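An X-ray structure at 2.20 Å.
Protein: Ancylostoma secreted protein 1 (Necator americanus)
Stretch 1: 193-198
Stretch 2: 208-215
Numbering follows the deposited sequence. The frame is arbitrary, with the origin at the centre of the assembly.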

# COMPACT_ATOMS: atom_id res chain seq x y z
N GLN A 193 15.15 12.35 5.56
CA GLN A 193 16.50 11.81 5.62
C GLN A 193 16.52 10.27 5.63
O GLN A 193 15.70 9.64 6.26
CB GLN A 193 17.21 12.31 6.88
CG GLN A 193 18.74 12.20 6.84
CD GLN A 193 19.40 12.54 8.18
OE1 GLN A 193 18.76 12.47 9.26
NE2 GLN A 193 20.68 12.89 8.12
N ALA A 194 17.52 9.70 4.98
CA ALA A 194 17.74 8.28 4.98
C ALA A 194 18.08 7.82 6.40
O ALA A 194 18.60 8.61 7.18
CB ALA A 194 18.86 7.95 4.05
N CYS A 195 17.79 6.56 6.71
CA CYS A 195 17.98 6.07 8.04
C CYS A 195 19.42 6.17 8.51
O CYS A 195 20.38 6.01 7.71
CB CYS A 195 17.47 4.62 8.19
SG CYS A 195 18.47 3.34 7.28
N GLN A 196 19.55 6.42 9.82
CA GLN A 196 20.83 6.53 10.49
C GLN A 196 21.05 5.30 11.34
O GLN A 196 22.14 4.75 11.36
CB GLN A 196 20.87 7.81 11.33
CG GLN A 196 20.58 9.09 10.50
CD GLN A 196 21.60 9.26 9.34
OE1 GLN A 196 22.82 9.31 9.57
NE2 GLN A 196 21.09 9.35 8.10
N THR A 197 20.02 4.89 12.06
CA THR A 197 20.02 3.63 12.77
C THR A 197 18.74 2.89 12.39
O THR A 197 17.91 3.39 11.62
CB THR A 197 19.97 3.83 14.31
OG1 THR A 197 18.75 4.51 14.63
CG2 THR A 197 21.18 4.67 14.81
N GLY A 198 18.57 1.70 12.94
CA GLY A 198 17.43 0.91 12.61
C GLY A 198 16.17 1.44 13.27
O GLY A 198 15.06 1.12 12.85
N GLY A 208 16.80 -3.05 10.66
CA GLY A 208 18.18 -2.63 10.75
C GLY A 208 18.37 -1.46 9.78
O GLY A 208 17.44 -1.08 9.07
N CYS A 209 19.57 -0.90 9.76
CA CYS A 209 19.91 0.20 8.85
C CYS A 209 21.31 0.07 8.32
O CYS A 209 22.28 0.08 9.11
CB CYS A 209 19.73 1.56 9.52
SG CYS A 209 20.19 2.90 8.37
N GLU A 210 21.44 -0.06 7.01
CA GLU A 210 22.74 -0.20 6.34
C GLU A 210 22.95 0.95 5.39
O GLU A 210 22.42 0.95 4.28
CB GLU A 210 22.80 -1.49 5.55
CG GLU A 210 23.18 -2.68 6.37
CD GLU A 210 23.22 -3.93 5.56
OE1 GLU A 210 23.52 -3.84 4.33
OE2 GLU A 210 22.96 -5.00 6.17
N ASP A 211 23.76 1.93 5.81
CA ASP A 211 24.12 3.08 4.95
C ASP A 211 22.89 3.65 4.21
O ASP A 211 22.83 3.67 2.98
CB ASP A 211 25.34 2.74 4.03
CG ASP A 211 25.84 3.95 3.23
OD1 ASP A 211 25.78 5.10 3.73
OD2 ASP A 211 26.32 3.76 2.08
N GLY A 212 21.89 4.10 4.98
CA GLY A 212 20.69 4.75 4.41
C GLY A 212 19.57 3.81 3.92
O GLY A 212 18.50 4.28 3.51
N LEU A 213 19.82 2.51 3.95
CA LEU A 213 18.80 1.55 3.54
C LEU A 213 18.33 0.79 4.74
O LEU A 213 19.15 0.25 5.51
CB LEU A 213 19.28 0.56 2.43
CG LEU A 213 19.56 1.11 1.00
CD1 LEU A 213 20.12 0.03 0.05
CD2 LEU A 213 18.32 1.77 0.43
N CYS A 214 17.01 0.78 4.93
CA CYS A 214 16.43 -0.05 5.98
C CYS A 214 16.51 -1.51 5.64
O CYS A 214 16.46 -1.86 4.49
CB CYS A 214 14.98 0.38 6.26
SG CYS A 214 14.92 2.04 6.94
N THR A 215 16.63 -2.38 6.65
CA THR A 215 16.73 -3.80 6.41
C THR A 215 15.68 -4.57 7.24
O THR A 215 15.66 -4.47 8.43
CB THR A 215 18.15 -4.39 6.68
OG1 THR A 215 18.48 -4.28 8.06
CG2 THR A 215 19.22 -3.67 5.81
O HOH W 1 15.80 5.24 4.18
O HOH W 2 22.85 5.06 7.85

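What backbone framework does each stretch bring to the contact? Residues 208-215 form a hairpin: strands 208-210 and 213-215 are joined by a type I' turn from Glu210 to Leu213. Paired backbone bonds hold it, among them Glu210 N to Leu213 O at 2.8 Å and Gly208 N to Thr215 O at 2.9 Å. Stretch 193-198 forms no strand; it passes alongside, with Ala194 near Gly212 and Gly198 near Gly208.

How do the two backbones communicate without a direct hydrogen bond? Two waters bridge Cys195 and Gly212. One donates to Cys195 O at 2.7 Å and accepts from Gly212 N at 3.2 Å; the other donates to Gly212 O at 2.9 Å and accepts a weak bond from Cys195 N at 3.5 Å. Between them, Gly212 CA makes a CA-H...O contact with Cys195 O at 3.5 Å.

Why does glycine suit position 212? Its phi of 83° favours glycine by itself, and the neighbouring stretch is close: Ala194 CB packs 3.7 Å from Gly212 CA. An ideal CB on Gly212 would lie a tight 3.3 Å from Ala194 CB.

What fastens the stretches covalently? Cys195 and Cys209 both point toward the opposing stretch, and their SG atoms join in a disulfide of 2.1 Å. Its chi3 of 88° is close to the relaxed value for such a bond. Cys195 SG also lies 3.8 Å from Cys214 SG, a packing contact only, since Cys214 is bonded covalently elsewhere in the structure.

What do the remaining side chains do? Gln196 points away from the hairpin and folds back on its own stretch, its NE2 donating to Ala194 O at 2.8 Å. Beyond it the contact is largely backbone against the disulfide: Thr197 C comes within 3.3 Å of Cys209 CB, and Gly198 N within 3.6 Å of the same atom.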